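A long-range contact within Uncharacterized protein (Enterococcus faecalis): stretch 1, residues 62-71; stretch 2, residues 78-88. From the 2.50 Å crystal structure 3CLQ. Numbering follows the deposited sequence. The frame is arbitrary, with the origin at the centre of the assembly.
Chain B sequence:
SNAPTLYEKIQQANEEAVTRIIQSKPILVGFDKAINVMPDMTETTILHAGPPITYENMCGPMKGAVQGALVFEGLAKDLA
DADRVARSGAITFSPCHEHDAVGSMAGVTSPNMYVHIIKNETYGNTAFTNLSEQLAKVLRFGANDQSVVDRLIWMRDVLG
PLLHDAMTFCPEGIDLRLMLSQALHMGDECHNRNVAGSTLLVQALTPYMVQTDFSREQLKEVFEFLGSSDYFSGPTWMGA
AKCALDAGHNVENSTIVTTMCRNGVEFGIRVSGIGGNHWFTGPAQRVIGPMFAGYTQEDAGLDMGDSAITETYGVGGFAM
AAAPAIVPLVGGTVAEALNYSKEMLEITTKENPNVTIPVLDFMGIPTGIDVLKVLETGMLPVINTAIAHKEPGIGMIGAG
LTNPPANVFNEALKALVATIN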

# COMPACT_ATOMS: atom_id res chain seq x y z
N MSE B 62 -13.18 0.65 29.90
CA MSE B 62 -12.05 1.48 30.33
C MSE B 62 -11.62 1.20 31.77
O MSE B 62 -10.44 1.30 32.09
CB MSE B 62 -12.37 2.96 30.16
CG MSE B 62 -11.16 3.85 30.40
SE MSE B 62 -11.54 5.77 30.24
CE MSE B 62 -11.55 5.96 28.28
N LYS B 63 -12.57 0.85 32.63
CA LYS B 63 -12.21 0.39 33.97
C LYS B 63 -11.35 -0.87 33.88
O LYS B 63 -10.36 -1.01 34.58
CB LYS B 63 -13.43 0.14 34.86
CG LYS B 63 -14.13 1.40 35.31
CD LYS B 63 -14.82 1.18 36.63
CE LYS B 63 -15.54 2.42 37.07
NZ LYS B 63 -17.00 2.35 36.79
N GLY B 64 -11.73 -1.79 33.01
CA GLY B 64 -10.92 -2.98 32.79
C GLY B 64 -9.52 -2.59 32.35
O GLY B 64 -8.55 -3.27 32.66
N ALA B 65 -9.42 -1.50 31.62
CA ALA B 65 -8.12 -1.03 31.14
C ALA B 65 -7.25 -0.54 32.30
O ALA B 65 -6.14 -1.02 32.48
CB ALA B 65 -8.29 0.05 30.12
N VAL B 66 -7.73 0.39 33.10
CA VAL B 66 -6.89 0.84 34.21
C VAL B 66 -6.47 -0.34 35.10
O VAL B 66 -5.42 -0.31 35.74
CB VAL B 66 -7.53 1.95 35.07
CG1 VAL B 66 -8.14 3.04 34.17
CG2 VAL B 66 -8.57 1.37 35.97
N GLN B 67 -7.29 -1.38 35.13
CA GLN B 67 -7.03 -2.52 36.01
C GLN B 67 -5.91 -3.40 35.50
O GLN B 67 -5.04 -3.82 36.27
CB GLN B 67 -8.30 -3.35 36.20
CG GLN B 67 -9.20 -2.82 37.31
CD GLN B 67 -10.62 -3.30 37.17
OE1 GLN B 67 -10.87 -4.40 36.65
NE2 GLN B 67 -11.57 -2.48 37.61
N GLY B 68 -5.95 -3.67 34.20
CA GLY B 68 -4.93 -4.49 33.57
C GLY B 68 -3.64 -3.72 33.72
O GLY B 68 -2.60 -4.27 34.07
N ALA B 69 -3.73 -2.42 33.48
CA ALA B 69 -2.58 -1.54 33.51
C ALA B 69 -1.94 -1.60 34.88
O ALA B 69 -0.73 -1.83 35.01
CB ALA B 69 -2.98 -0.12 33.19
N LEU B 70 -2.77 -1.40 35.90
CA LEU B 70 -2.27 -1.38 37.26
C LEU B 70 -1.55 -2.67 37.60
O LEU B 70 -0.48 -2.65 38.22
CB LEU B 70 -3.42 -1.09 38.23
CG LEU B 70 -3.53 0.33 38.82
CD1 LEU B 70 -2.54 1.35 38.24
CD2 LEU B 70 -4.95 0.86 38.75
N VAL B 71 -2.11 -3.80 37.19
CA VAL B 71 -1.45 -5.07 37.45
C VAL B 71 -0.09 -5.11 36.78
O VAL B 71 0.89 -5.55 37.37
CB VAL B 71 -2.31 -6.29 37.03
CG1 VAL B 71 -1.48 -7.59 37.10
CG2 VAL B 71 -3.54 -6.40 37.93
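Stretch 2 (78-88) DLADADRVARS

Stretch 1 is helical throughout, and its helix extends beyond both ends of the segment. Stretch 2 forms a shorter helix from Leu-79 to Arg-87. Asp-78 precedes it at the N-cap position with extended backbone angles, phi -170° and psi 171°. Ser-88 leaves helical geometry at the other end, with phi -80° and psi 160°.

The two helices cross almost at right angles. Their N-to-C directions differ by 101°, and the signed crossing angle is also 101°. The axes approach to 8.6 Å. The backbones come near at Gln-67 and Ala-82, whose CA atoms are 5.2 Å apart. Val-71 CA lies 6.0 Å from Asp-78 CA, and Val-66 CA lies 7.7 Å from Ala-86 CA. The start of the second helix therefore lies by the end of stretch 1, and its later turns pass Gln-67 and Val-66.

Asp-78 caps the second helix. Its CA-to-CB bond points away from stretch 1, and Asp-78 OD1 accepts a hydrogen bond from Asp-81 N at 3.0 Å. Ala-82 N also bonds to Asp-78 O, at 2.6 Å.

Ala-82 points toward stretch 1. Its CB faces Gln-67, Leu-70 and Val-71. Gln-67 CG lies 3.7 Å from Ala-82 CB, Leu-70 CB 4.3 Å from the same atom, and Val-71 CG2 4.5 Å from it. One turn later, Ala-86 also points toward stretch 1. Ala-86 CB is 4.2 Å from Leu-70 CD2 and 4.4 Å from Val-66 CG2. Leu-70 thus touches both alanines.

Val-71 covers the start of the second helix. Val-71 CG2 is 3.8 Å from Asp-78 C and 4.1 Å from Leu-79 CD1. The CA-to-CB bond of Leu-79 points sideways, but the end of its side chain comes nearer to stretch 1.

Gln-67 has the largest area covered by the other stretch, 80 Å². Its chi1 is m and its chi2 is t. Gln-67 CG lies 4.2 Å from Leu-79 O, and Gln-67 NE2 lies 3.4 Å from Asp-83 CB. The latter is packing against carbon; NE2 has its hydrogen bond elsewhere in the structure.

Lys-63 and Arg-87 meet at one edge of the contact. Lys-63 CE is 4.3 Å from Arg-87 NH2, and Lys-63 NZ is 4.5 Å from the same nitrogen. These are like charges, so the approach gives no salt bridge.

No hydrogen bond joins the two stretches. The two stretches bury 441 Å², both sides summed, and the contacts are packing of side chains on side chains and on backbone.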

# COMPACT_ATOMS: atom_id res chain seq x y z
N ASP B 78 -3.87 -8.05 41.61
CA ASP B 78 -4.89 -8.70 40.79
C ASP B 78 -6.05 -7.77 40.49
O ASP B 78 -6.15 -6.68 41.05
CB ASP B 78 -5.41 -9.95 41.50
CG ASP B 78 -5.84 -9.66 42.94
OD1 ASP B 78 -6.99 -9.18 43.16
OD2 ASP B 78 -5.02 -9.91 43.87
N LEU B 79 -6.93 -8.24 39.62
CA LEU B 79 -7.99 -7.41 39.07
C LEU B 79 -8.88 -6.82 40.16
O LEU B 79 -8.91 -5.61 40.37
CB LEU B 79 -8.83 -8.20 38.06
CG LEU B 79 -8.46 -8.06 36.57
CD1 LEU B 79 -6.95 -7.92 36.32
CD2 LEU B 79 -9.06 -9.21 35.75
N ALA B 80 -9.61 -7.69 40.85
CA ALA B 80 -10.47 -7.24 41.94
C ALA B 80 -9.74 -6.27 42.90
O ALA B 80 -10.33 -5.30 43.39
CB ALA B 80 -11.04 -8.43 42.69
N ASP B 81 -8.46 -6.55 43.15
CA ASP B 81 -7.62 -5.67 43.96
C ASP B 81 -7.38 -4.34 43.25
O ASP B 81 -7.53 -3.27 43.85
CB ASP B 81 -6.28 -6.36 44.28
CG ASP B 81 -5.18 -5.38 44.68
OD1 ASP B 81 -5.46 -4.11 44.70
OD2 ASP B 81 -4.03 -5.88 44.98
N ALA B 82 -7.01 -4.41 41.97
CA ALA B 82 -6.73 -3.22 41.18
C ALA B 82 -7.83 -2.18 41.30
O ALA B 82 -7.58 -1.02 41.67
CB ALA B 82 -6.53 -3.60 39.72
N ASP B 83 -9.06 -2.62 40.99
CA ASP B 83 -10.25 -1.81 41.17
C ASP B 83 -10.29 -1.08 42.54
O ASP B 83 -10.82 0.03 42.65
CB ASP B 83 -11.50 -2.67 40.98
CG ASP B 83 -12.78 -1.88 41.14
OD1 ASP B 83 -12.76 -0.67 40.81
OD2 ASP B 83 -13.80 -2.46 41.60
N ARG B 84 -9.74 -1.71 43.58
CA ARG B 84 -9.68 -1.04 44.87
C ARG B 84 -8.67 0.11 44.88
O ARG B 84 -8.97 1.21 45.36
CB ARG B 84 -9.37 -2.03 45.99
CG ARG B 84 -9.72 -1.52 47.38
CD ARG B 84 -9.46 -2.58 48.45
NE ARG B 84 -8.10 -3.11 48.33
CZ ARG B 84 -7.80 -4.24 47.69
NH1 ARG B 84 -6.54 -4.64 47.62
NH2 ARG B 84 -8.77 -4.98 47.13
N VAL B 85 -7.48 -0.13 44.35
CA VAL B 85 -6.44 0.89 44.30
C VAL B 85 -6.86 2.13 43.50
O VAL B 85 -6.60 3.27 43.91
CB VAL B 85 -5.13 0.33 43.70
CG1 VAL B 85 -4.00 1.34 43.82
CG2 VAL B 85 -4.77 -0.98 44.39
N ALA B 86 -7.50 1.90 42.35
CA ALA B 86 -7.95 3.00 41.51
C ALA B 86 -8.93 3.93 42.24
O ALA B 86 -8.84 5.16 42.12
CB ALA B 86 -8.56 2.48 40.21
N ARG B 87 -9.84 3.32 43.01
CA ARG B 87 -10.86 4.05 43.78
C ARG B 87 -10.30 4.82 44.98
O ARG B 87 -10.95 5.75 45.47
CB ARG B 87 -11.96 3.10 44.26
CG ARG B 87 -12.89 2.63 43.16
CD ARG B 87 -13.94 1.68 43.69
NE ARG B 87 -15.20 1.86 42.98
CZ ARG B 87 -15.46 1.37 41.76
NH1 ARG B 87 -14.54 0.66 41.12
NH2 ARG B 87 -16.63 1.59 41.19
N SER B 88 -9.12 4.43 45.47
CA SER B 88 -8.45 5.14 46.56
C SER B 88 -7.75 6.37 45.99
O SER B 88 -7.47 6.41 44.79
CB SER B 88 -7.41 4.25 47.24
OG SER B 88 -6.38 3.93 46.32